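Local structure of nodulation protein S (Bradyrhizobium sp., 3OFK) at residues Ile58-Gly63 with Gly87-Arg92; Gln132-Ile137 with Ile173-Glu178; Ala179-Glu184 with Arg201-Glu206. The protein probably transfers a methyl group from S-adenosyl-L-methionine to a nitrogen atom during the synthesis of rhizobial Nod factors. All coordinates share one frame; numbering follows the deposited sequence.

Contact 1. Residues Ile58-Gly63 with Gly87-Arg92; sequences IGCAAG and GRACQR. With SAH (S-adenosyl-L-homocysteine), chain E.
Cys-60 and Gly-63 meet Ala-89 where the glycine-rich loop after strand 52-58, the cofactor-binding loop of the Rossmann-like methyltransferase fold, packs against helix 83-92. Ahead of the helix contact, Gly-59 turns to the ligand: its O accepts from N of S-adenosyl-L-homocysteine at 2.7 Å, and a side chain here would collide with the ribose. A type II' turn from Cys-60 to Gly-63 then carries the loop to the helix. SG of Cys-60, held between backbone N and carbonyl carbon (chi1 57°), lies 3.8 Å from Ala-89 CB; Trp-101 touches both side chains. Ala-61 faces away from the helix, and its N donates to the ribose O3' at 2.9 Å. Ala-62 O lies 3.5 Å from Ala-89 CA in a CA-H...O contact. Ala-62 CB covers one face of the Arg-88 guanidinium, whose NH1 and NH2 bond to backbone oxygens of Leu-21, Asn-23 and Asp-24. Gly-63 CA comes within 3.5 Å of Ala-89 CB; a side chain on Gly-63 would clash with Ala-89. The Arg-92 guanidinium, in salt bridges with Glu-67 and Asp-30, sets one face over Gly-63 C. A water in its plane accepts from Arg-92 NH1 at 2.9 Å and donates to Ala-62 O at 3.0 Å.

Contact 2. Residues Gln132-Ile137 with Ile173-Glu178; sequences QMRTAI and ITILTE
Ile-175 points from helix 169-179 into the flank of helix 130-142, where Ile-137 and Arg-134 receive different branches of it. Its CB lies 4.1 Å from Ile-137 CD1. From there the side chain forks. CG2, anti to the backbone N, approaches the same Ile-137 CD1 to 3.6 Å, the two isoleucines crossing at about a right angle. CG1, anti to the carbonyl carbon (chi1 -66°), passes 3.6 Å from Arg-134 NH1. At the tip, CD1 sits 3.8 Å above the plane of the Arg-134 guanidinium, over its centre. The methyl thus covers one face of the cation, while Glu-178 OE1 approaches the edge in plane, 3.8 Å from Arg-134 NH1, in a long salt bridge with the two charged groups nearly coplanar. This is helix-to-helix packing on one side of the Rossmann-like sheet: the axes of the two short segments approach to 10.6 Å, their directions 42° apart. An alanine in place of Ile-175 would probably open a gap beside Ile-137 CD1 and let the Arg-134 guanidinium, its face no longer covered by the methyl, turn more freely. Deeper in the interface, Ile-137 CG2 meets Leu-176 CD2 at 3.6 Å. Leu-176 in turn rests on Leu-150 and Phe-152 of strand 148-155 and on Phe-202 of strand 196-203.

Contact 3. Residues Ala179-Glu184 with Arg201-Glu206; sequences ALTEVE and RFRNPE
Thr-181 and Arg-203 form an antiparallel hydrogen-bonded pair in the hairpin of strands 181-189 and 196-203. Thr-181 N donates to Arg-203 O at 2.9 Å and Arg-203 N to Thr-181 O at 2.8 Å. Glu-182 and Phe-202 follow as a non-hydrogen-bonded pair, with the ring carbon CD1 of Phe-202 near Glu-182 CA. Next the register slips by one residue: Val-183 and Glu-184 both face Arg-201 in a classic beta bulge. Arg-201 O takes Val-183 N at 2.8 Å and, weakly, Glu-184 N at 3.4 Å, while Arg-201 N returns a bond to Glu-184 O at 2.9 Å. At the bulge Val-183 lies between two arginines. Its CG2, between the backbone N and the carbonyl carbon, packs 3.6 Å from Arg-201 CG and also touches Arg-201 CB and CD; CG1, anti to the carbonyl carbon (chi1 -42°), meets Arg-203 CB and NH1. Before the first pair, Leu-180 sets CD1 against Phe-202 CB at 3.8 Å and CD2 beside Asn-204 OD1. Asn-204 ND2 donates to Ala-145 O. Backbone bonding of Phe-202 with Leu-150 places strand 196-203 between strands 148-155 and 181-189, and Asn-204 with Gly-148 continues that pairing just past the strand.

The charged ends at and beside the bulge have further partners. Glu-184 OE2 forms a salt bridge with Arg-44, Glu-182 OE1 one with Arg-185, and Arg-201 NH2 bonds to Ser-49. A water donates to Glu-184 OE1 and accepts from Arg-201 NH1. It bridges opposite charges 5.5 Å apart that do not meet directly, which probably softens their attraction, while the backbone N-H and C=O of Arg-201 are paired across the strands.

Overall arrangement
Along the chain the contacts follow in series, 1, 2, then 3, in one Rossmann-like domain built on a mixed seven-stranded beta-sheet of strand order 3-2-1-4-5-7-6. Contact 1 lies at the ligand pocket, joining the loop after strand 52-58 to helix 83-92. Contacts 2 and 3 lie across the chain's centre from it, their centres about 25 and 27 Å from its own. Those two touch each other, with centres about 12 Å apart: helix 169-179 leads directly into strand 181-189, and Phe-202 of contact 3 packs against Ile-173, Leu-176 and Thr-177. The cofactor loop is thus well separated from the C-terminal hairpin with helix 169-179, against which helix 130-142 packs.

Contact 1. Residues Ile58-Gly63 with Gly87-Arg92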
loop_
_atom_site.group_PDB
_atom_site.type_symbol
_atom_site.label_atom_id
_atom_site.label_comp_id
_atom_site.label_asym_id
_atom_site.label_seq_id
_atom_site.Cartn_x
_atom_site.Cartn_y
_atom_site.Cartn_z
ATOM N N ILE A 58 0.150 -5.181 -0.155
ATOM C CA ILE A 58 -0.981 -5.013 0.802
ATOM C C ILE A 58 -1.897 -3.909 0.312
ATOM O O ILE A 58 -1.536 -2.724 0.418
ATOM C CB ILE A 58 -0.503 -4.665 2.211
ATOM C CG1 ILE A 58 0.266 -5.841 2.776
ATOM C CG2 ILE A 58 -1.716 -4.318 3.156
ATOM C CD1 ILE A 58 1.166 -5.485 3.978
ATOM N N GLY A 59 -3.081 -4.297 -0.175
ATOM C CA GLY A 59 -4.034 -3.337 -0.782
ATOM C C GLY A 59 -3.756 -3.108 -2.272
ATOM O O GLY A 59 -2.811 -2.419 -2.626
ATOM N N CYS A 60 -4.577 -3.674 -3.145
ATOM C CA CYS A 60 -4.274 -3.703 -4.578
ATOM C C CYS A 60 -5.225 -2.912 -5.458
ATOM O O CYS A 60 -4.973 -2.800 -6.675
ATOM C CB CYS A 60 -4.275 -5.159 -5.092
ATOM S SG CYS A 60 -5.808 -6.127 -4.834
ATOM N N ALA A 61 -6.295 -2.377 -4.890
ATOM C CA ALA A 61 -7.361 -1.726 -5.677
ATOM C C ALA A 61 -7.646 -2.584 -6.904
ATOM O O ALA A 61 -7.846 -3.795 -6.745
ATOM C CB ALA A 61 -6.984 -0.298 -6.077
ATOM N N ALA A 62 -7.649 -1.992 -8.111
ATOM C CA ALA A 62 -7.924 -2.719 -9.372
ATOM C C ALA A 62 -6.679 -3.332 -10.035
ATOM O O ALA A 62 -6.763 -3.792 -11.158
ATOM C CB ALA A 62 -8.663 -1.843 -10.379
ATOM N N GLY A 63 -5.545 -3.337 -9.360
ATOM C CA GLY A 63 -4.352 -4.039 -9.864
ATOM C C GLY A 63 -3.377 -3.170 -10.630
ATOM O O GLY A 63 -2.452 -3.701 -11.237
ATOM N N GLY A 87 -10.777 -9.604 -7.226
ATOM C CA GLY A 87 -11.386 -9.996 -8.483
ATOM C C GLY A 87 -10.921 -9.153 -9.666
ATOM O O GLY A 87 -10.554 -9.687 -10.727
ATOM N N ARG A 88 -10.981 -7.836 -9.491
ATOM C CA ARG A 88 -10.531 -6.877 -10.533
ATOM C C ARG A 88 -9.019 -6.990 -10.841
ATOM O O ARG A 88 -8.616 -7.014 -12.025
ATOM C CB ARG A 88 -10.924 -5.461 -10.116
ATOM C CG ARG A 88 -12.428 -5.205 -10.202
ATOM C CD ARG A 88 -12.751 -3.739 -10.080
ATOM N NE ARG A 88 -12.332 -3.005 -11.284
ATOM C CZ ARG A 88 -12.724 -1.776 -11.602
ATOM N NH1 ARG A 88 -13.593 -1.106 -10.833
ATOM N NH2 ARG A 88 -12.276 -1.232 -12.736
ATOM N N ALA A 89 -8.196 -7.108 -9.788
ATOM C CA ALA A 89 -6.757 -7.101 -9.930
ATOM C C ALA A 89 -6.285 -8.385 -10.591
ATOM O O ALA A 89 -5.433 -8.327 -11.493
ATOM C CB ALA A 89 -6.046 -6.879 -8.577
ATOM N N CYS A 90 -6.842 -9.545 -10.215
ATOM C CA CYS A 90 -6.340 -10.787 -10.788
ATOM C C CYS A 90 -6.758 -10.934 -12.236
ATOM O O CYS A 90 -6.120 -11.694 -12.984
ATOM C CB CYS A 90 -6.698 -12.024 -9.966
ATOM S SG CYS A 90 -8.356 -12.688 -10.184
ATOM N N GLN A 91 -7.811 -10.227 -12.643
ATOM C CA GLN A 91 -8.134 -10.158 -14.072
ATOM C C GLN A 91 -7.100 -9.314 -14.811
ATOM O O GLN A 91 -6.626 -9.660 -15.884
ATOM C CB GLN A 91 -9.578 -9.658 -14.306
ATOM C CG GLN A 91 -9.945 -9.455 -15.773
ATOM C CD GLN A 91 -10.344 -10.739 -16.514
ATOM O OE1 GLN A 91 -11.243 -11.484 -16.098
ATOM N NE2 GLN A 91 -9.696 -10.975 -17.647
ATOM N N ARG A 92 -6.718 -8.207 -14.205
ATOM C CA ARG A 92 -5.672 -7.365 -14.741
ATOM C C ARG A 92 -4.329 -8.091 -14.916
ATOM O O ARG A 92 -3.659 -7.928 -15.960
ATOM C CB ARG A 92 -5.554 -6.140 -13.859
ATOM C CG ARG A 92 -4.516 -5.173 -14.232
ATOM C CD ARG A 92 -5.078 -3.796 -14.082
ATOM N NE ARG A 92 -4.107 -2.801 -14.477
ATOM C CZ ARG A 92 -4.376 -1.503 -14.531
ATOM N NH1 ARG A 92 -5.596 -1.067 -14.233
ATOM N NH2 ARG A 92 -3.422 -0.653 -14.889
HETATM N N SAH E . -1.595 0.023 -2.832
HETATM C CA SAH E . -2.307 0.450 -4.032
HETATM C CB SAH E . -3.803 0.541 -3.741
HETATM C CG SAH E . -4.308 1.591 -2.764
HETATM S SD SAH E . -6.126 1.745 -2.673
HETATM C C SAH E . -1.798 1.775 -4.621
HETATM O O SAH E . -1.056 2.518 -3.974
HETATM O OXT SAH E . -2.123 2.119 -5.756
HETATM C "C5'" SAH E . -6.300 0.893 -1.071
HETATM C "C4'" SAH E . -6.534 -0.605 -1.077
HETATM O "O4'" SAH E . -6.382 -1.091 0.256
HETATM C "C3'" SAH E . -7.925 -1.023 -1.551
HETATM O "O3'" SAH E . -7.818 -2.143 -2.440
HETATM C "C2'" SAH E . -8.630 -1.406 -0.240
HETATM O "O2'" SAH E . -9.632 -2.374 -0.433
HETATM C "C1'" SAH E . -7.471 -1.948 0.551
HETATM N N9 SAH E . -7.606 -2.030 2.023
HETATM C C8 SAH E . -8.186 -1.114 2.864
HETATM N N7 SAH E . -8.046 -1.561 4.131
HETATM C C5 SAH E . -7.387 -2.733 4.119
HETATM C C6 SAH E . -6.968 -3.540 5.177
HETATM N N6 SAH E . -7.327 -3.203 6.447
HETATM N N1 SAH E . -6.293 -4.697 4.876
HETATM C C2 SAH E . -5.996 -5.004 3.552
HETATM N N3 SAH E . -6.395 -4.166 2.516
HETATM C C4 SAH E . -7.070 -3.029 2.799
HETATM O O HOH W 1 -7.988 -2.694 -13.696
#

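Contact 2. Residues Gln132-Ile137 with Ile173-Glu178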
loop_
_atom_site.group_PDB
_atom_site.type_symbol
_atom_site.label_atom_id
_atom_site.label_comp_id
_atom_site.label_asym_id
_atom_site.label_seq_id
_atom_site.Cartn_x
_atom_site.Cartn_y
_atom_site.Cartn_z
ATOM N N GLN A 132 -4.614 -0.437 16.215
ATOM C CA GLN A 132 -4.682 -1.244 14.987
ATOM C C GLN A 132 -3.519 -0.986 14.019
ATOM O O GLN A 132 -3.000 -1.943 13.446
ATOM C CB GLN A 132 -6.011 -1.038 14.253
ATOM C CG GLN A 132 -7.190 -1.498 15.041
ATOM C CD GLN A 132 -8.486 -1.255 14.348
ATOM O OE1 GLN A 132 -8.534 -0.960 13.145
ATOM N NE2 GLN A 132 -9.557 -1.413 15.087
ATOM N N MET A 133 -3.104 0.276 13.843
ATOM C CA MET A 133 -1.961 0.555 12.957
ATOM C C MET A 133 -0.687 -0.134 13.448
ATOM O O MET A 133 -0.013 -0.796 12.669
ATOM C CB MET A 133 -1.709 2.041 12.788
ATOM C CG MET A 133 -2.792 2.750 12.059
ATOM S SD MET A 133 -2.255 4.294 11.254
ATOM C CE MET A 133 -3.910 5.026 11.029
ATOM N N ARG A 134 -0.392 0.005 14.735
ATOM C CA ARG A 134 0.731 -0.667 15.379
ATOM C C ARG A 134 0.643 -2.181 15.206
ATOM O O ARG A 134 1.646 -2.829 14.920
ATOM C CB ARG A 134 0.758 -0.355 16.880
ATOM C CG ARG A 134 1.085 1.085 17.202
ATOM C CD ARG A 134 1.658 1.249 18.609
ATOM N NE ARG A 134 2.717 2.265 18.593
ATOM C CZ ARG A 134 2.508 3.585 18.593
ATOM N NH1 ARG A 134 3.548 4.415 18.556
ATOM N NH2 ARG A 134 1.266 4.084 18.629
ATOM N N THR A 135 -0.534 -2.758 15.446
ATOM C CA THR A 135 -0.701 -4.195 15.285
ATOM C C THR A 135 -0.357 -4.603 13.837
ATOM O O THR A 135 0.408 -5.528 13.609
ATOM C CB THR A 135 -2.135 -4.662 15.608
ATOM O OG1 THR A 135 -2.354 -4.585 17.021
ATOM C CG2 THR A 135 -2.344 -6.106 15.170
ATOM N N ALA A 136 -0.946 -3.916 12.876
ATOM C CA ALA A 136 -0.652 -4.172 11.460
ATOM C C ALA A 136 0.835 -3.969 11.126
ATOM O O ALA A 136 1.419 -4.722 10.380
ATOM C CB ALA A 136 -1.491 -3.264 10.574
ATOM N N ILE A 137 1.431 -2.914 11.646
ATOM C CA ILE A 137 2.841 -2.683 11.438
ATOM C C ILE A 137 3.658 -3.813 12.045
ATOM O O ILE A 137 4.568 -4.285 11.391
ATOM C CB ILE A 137 3.275 -1.327 11.967
ATOM C CG1 ILE A 137 2.684 -0.265 11.100
ATOM C CG2 ILE A 137 4.795 -1.164 11.942
ATOM C CD1 ILE A 137 2.749 1.060 11.687
ATOM N N ILE A 173 5.611 6.568 9.513
ATOM C CA ILE A 173 7.068 6.545 9.358
ATOM C C ILE A 173 7.729 6.509 10.732
ATOM O O ILE A 173 8.685 5.755 10.954
ATOM C CB ILE A 173 7.565 7.740 8.495
ATOM C CG1 ILE A 173 7.242 7.496 7.009
ATOM C CG2 ILE A 173 9.062 7.943 8.644
ATOM C CD1 ILE A 173 7.432 8.687 6.129
ATOM N N THR A 174 7.206 7.320 11.663
ATOM C CA THR A 174 7.725 7.356 13.015
ATOM C C THR A 174 7.697 5.990 13.679
ATOM O O THR A 174 8.689 5.581 14.303
ATOM C CB THR A 174 6.992 8.415 13.879
ATOM O OG1 THR A 174 7.261 9.703 13.329
ATOM C CG2 THR A 174 7.481 8.396 15.352
ATOM N N ILE A 175 6.566 5.311 13.554
ATOM C CA ILE A 175 6.339 4.005 14.178
ATOM C C ILE A 175 7.171 2.935 13.473
ATOM O O ILE A 175 7.803 2.092 14.121
ATOM C CB ILE A 175 4.846 3.604 14.124
ATOM C CG1 ILE A 175 3.994 4.563 14.988
ATOM C CG2 ILE A 175 4.666 2.151 14.569
ATOM C CD1 ILE A 175 2.468 4.366 14.824
ATOM N N LEU A 176 7.174 2.986 12.143
ATOM C CA LEU A 176 8.009 2.083 11.356
ATOM C C LEU A 176 9.465 2.157 11.774
ATOM O O LEU A 176 10.121 1.128 11.855
ATOM C CB LEU A 176 7.886 2.389 9.864
ATOM C CG LEU A 176 6.603 1.950 9.187
ATOM C CD1 LEU A 176 6.519 2.478 7.756
ATOM C CD2 LEU A 176 6.516 0.460 9.200
ATOM N N THR A 177 9.950 3.374 12.054
ATOM C CA THR A 177 11.357 3.627 12.367
ATOM C C THR A 177 11.840 2.980 13.699
ATOM O O THR A 177 13.053 2.790 13.901
ATOM C CB THR A 177 11.679 5.179 12.345
ATOM O OG1 THR A 177 11.271 5.750 11.086
ATOM C CG2 THR A 177 13.198 5.460 12.587
ATOM N N GLU A 178 10.896 2.657 14.589
ATOM C CA GLU A 178 11.178 2.008 15.877
ATOM C C GLU A 178 11.625 0.572 15.673
ATOM O O GLU A 178 12.356 0.023 16.495
ATOM C CB GLU A 178 9.923 1.985 16.784
ATOM C CG GLU A 178 9.341 3.359 17.189
ATOM C CD GLU A 178 7.882 3.300 17.682
ATOM O OE1 GLU A 178 7.236 4.372 17.758
ATOM O OE2 GLU A 178 7.380 2.198 17.997
#

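Contact 3. Residues Ala179-Glu184 with Arg201-Glu206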
loop_
_atom_site.group_PDB
_atom_site.type_symbol
_atom_site.label_atom_id
_atom_site.label_comp_id
_atom_site.label_asym_id
_atom_site.label_seq_id
_atom_site.Cartn_x
_atom_site.Cartn_y
_atom_site.Cartn_z
ATOM N N ALA A 179 11.131 -0.053 14.602
ATOM C CA ALA A 179 11.477 -1.444 14.306
ATOM C C ALA A 179 12.437 -1.590 13.098
ATOM O O ALA A 179 13.181 -2.579 13.002
ATOM C CB ALA A 179 10.192 -2.251 14.073
ATOM N N LEU A 180 12.421 -0.608 12.198
ATOM C CA LEU A 180 13.125 -0.709 10.911
ATOM C C LEU A 180 14.040 0.479 10.683
ATOM O O LEU A 180 13.895 1.503 11.336
ATOM C CB LEU A 180 12.134 -0.806 9.747
ATOM C CG LEU A 180 11.137 -1.973 9.760
ATOM C CD1 LEU A 180 10.116 -1.810 8.608
ATOM C CD2 LEU A 180 11.865 -3.288 9.636
ATOM N N THR A 181 14.965 0.322 9.736
ATOM C CA THR A 181 15.947 1.346 9.386
ATOM C C THR A 181 15.522 2.060 8.088
ATOM O O THR A 181 15.344 1.428 7.048
ATOM C CB THR A 181 17.363 0.712 9.224
ATOM O OG1 THR A 181 17.816 0.180 10.482
ATOM C CG2 THR A 181 18.406 1.736 8.716
ATOM N N GLU A 182 15.321 3.371 8.150
ATOM C CA GLU A 182 14.958 4.130 6.951
ATOM C C GLU A 182 16.157 4.180 5.998
ATOM O O GLU A 182 17.251 4.603 6.410
ATOM C CB GLU A 182 14.500 5.554 7.288
ATOM C CG GLU A 182 13.884 6.255 6.071
ATOM C CD GLU A 182 13.359 7.657 6.358
ATOM O OE1 GLU A 182 12.599 7.850 7.330
ATOM O OE2 GLU A 182 13.680 8.573 5.582
ATOM N N VAL A 183 15.976 3.735 4.754
ATOM C CA VAL A 183 17.063 3.753 3.760
ATOM C C VAL A 183 16.932 4.911 2.752
ATOM O O VAL A 183 17.934 5.334 2.163
ATOM C CB VAL A 183 17.197 2.418 2.973
ATOM C CG1 VAL A 183 17.051 1.209 3.880
ATOM C CG2 VAL A 183 16.202 2.340 1.833
ATOM N N GLU A 184 15.711 5.414 2.556
ATOM C CA GLU A 184 15.437 6.465 1.570
ATOM C C GLU A 184 14.019 6.975 1.730
ATOM O O GLU A 184 13.173 6.229 2.214
ATOM C CB GLU A 184 15.578 5.907 0.139
ATOM C CG GLU A 184 15.496 6.972 -0.961
ATOM C CD GLU A 184 15.636 6.416 -2.370
ATOM O OE1 GLU A 184 15.918 5.204 -2.551
ATOM O OE2 GLU A 184 15.451 7.222 -3.300
ATOM N N ARG A 201 11.394 3.946 2.031
ATOM C CA ARG A 201 11.833 2.582 1.903
ATOM C C ARG A 201 12.595 2.243 3.169
ATOM O O ARG A 201 13.567 2.925 3.526
ATOM C CB ARG A 201 12.712 2.436 0.659
ATOM C CG ARG A 201 13.215 1.018 0.375
ATOM C CD ARG A 201 14.015 1.020 -0.919
ATOM N NE ARG A 201 14.482 -0.308 -1.331
ATOM C CZ ARG A 201 15.749 -0.738 -1.299
ATOM N NH1 ARG A 201 16.740 0.050 -0.870
ATOM N NH2 ARG A 201 16.031 -1.979 -1.715
ATOM N N PHE A 202 12.147 1.184 3.841
ATOM C CA PHE A 202 12.770 0.729 5.091
ATOM C C PHE A 202 13.480 -0.610 4.905
ATOM O O PHE A 202 13.067 -1.431 4.080
ATOM C CB PHE A 202 11.709 0.616 6.180
ATOM C CG PHE A 202 11.108 1.938 6.581
ATOM C CD1 PHE A 202 11.547 2.608 7.731
ATOM C CD2 PHE A 202 10.082 2.500 5.843
ATOM C CE1 PHE A 202 11.006 3.808 8.098
ATOM C CE2 PHE A 202 9.516 3.716 6.231
ATOM C CZ PHE A 202 9.980 4.363 7.368
ATOM N N ARG A 203 14.572 -0.808 5.638
ATOM C CA ARG A 203 15.265 -2.079 5.659
ATOM C C ARG A 203 15.110 -2.732 7.021
ATOM O O ARG A 203 15.039 -2.062 8.053
ATOM C CB ARG A 203 16.762 -1.910 5.345
ATOM C CG ARG A 203 17.434 -3.217 4.927
ATOM C CD ARG A 203 18.927 -3.070 4.551
ATOM N NE ARG A 203 19.729 -2.522 5.644
ATOM C CZ ARG A 203 20.099 -1.245 5.761
ATOM N NH1 ARG A 203 19.750 -0.341 4.842
ATOM N NH2 ARG A 203 20.827 -0.867 6.808
ATOM N N ASN A 204 15.075 -4.055 7.006
ATOM C CA ASN A 204 14.967 -4.838 8.211
ATOM C C ASN A 204 16.357 -5.020 8.760
ATOM O O ASN A 204 17.131 -5.810 8.194
ATOM C CB ASN A 204 14.363 -6.218 7.910
ATOM C CG ASN A 204 13.881 -6.944 9.162
ATOM O OD1 ASN A 204 13.586 -6.322 10.181
ATOM N ND2 ASN A 204 13.770 -8.262 9.073
ATOM N N PRO A 205 16.690 -4.303 9.862
ATOM C CA PRO A 205 18.030 -4.452 10.431
ATOM C C PRO A 205 18.173 -5.865 11.046
ATOM O O PRO A 205 17.929 -6.067 12.245
ATOM C CB PRO A 205 18.078 -3.331 11.478
ATOM C CG PRO A 205 16.691 -3.213 11.969
ATOM C CD PRO A 205 15.795 -3.569 10.782
ATOM N N GLU A 206 18.527 -6.840 10.204
ATOM C CA GLU A 206 18.408 -8.259 10.574
ATOM C C GLU A 206 19.045 -9.201 9.522
ATOM O O GLU A 206 20.268 -9.414 9.473
ATOM C CB GLU A 206 16.910 -8.604 10.775
ATOM C CG GLU A 206 16.586 -9.305 12.099
ATOM C CD GLU A 206 17.075 -10.748 12.129
ATOM O OE1 GLU A 206 16.625 -11.546 11.272
ATOM O OE2 GLU A 206 17.907 -11.086 13.008
HETATM O O HOH W 2 16.930 2.886 -1.480
#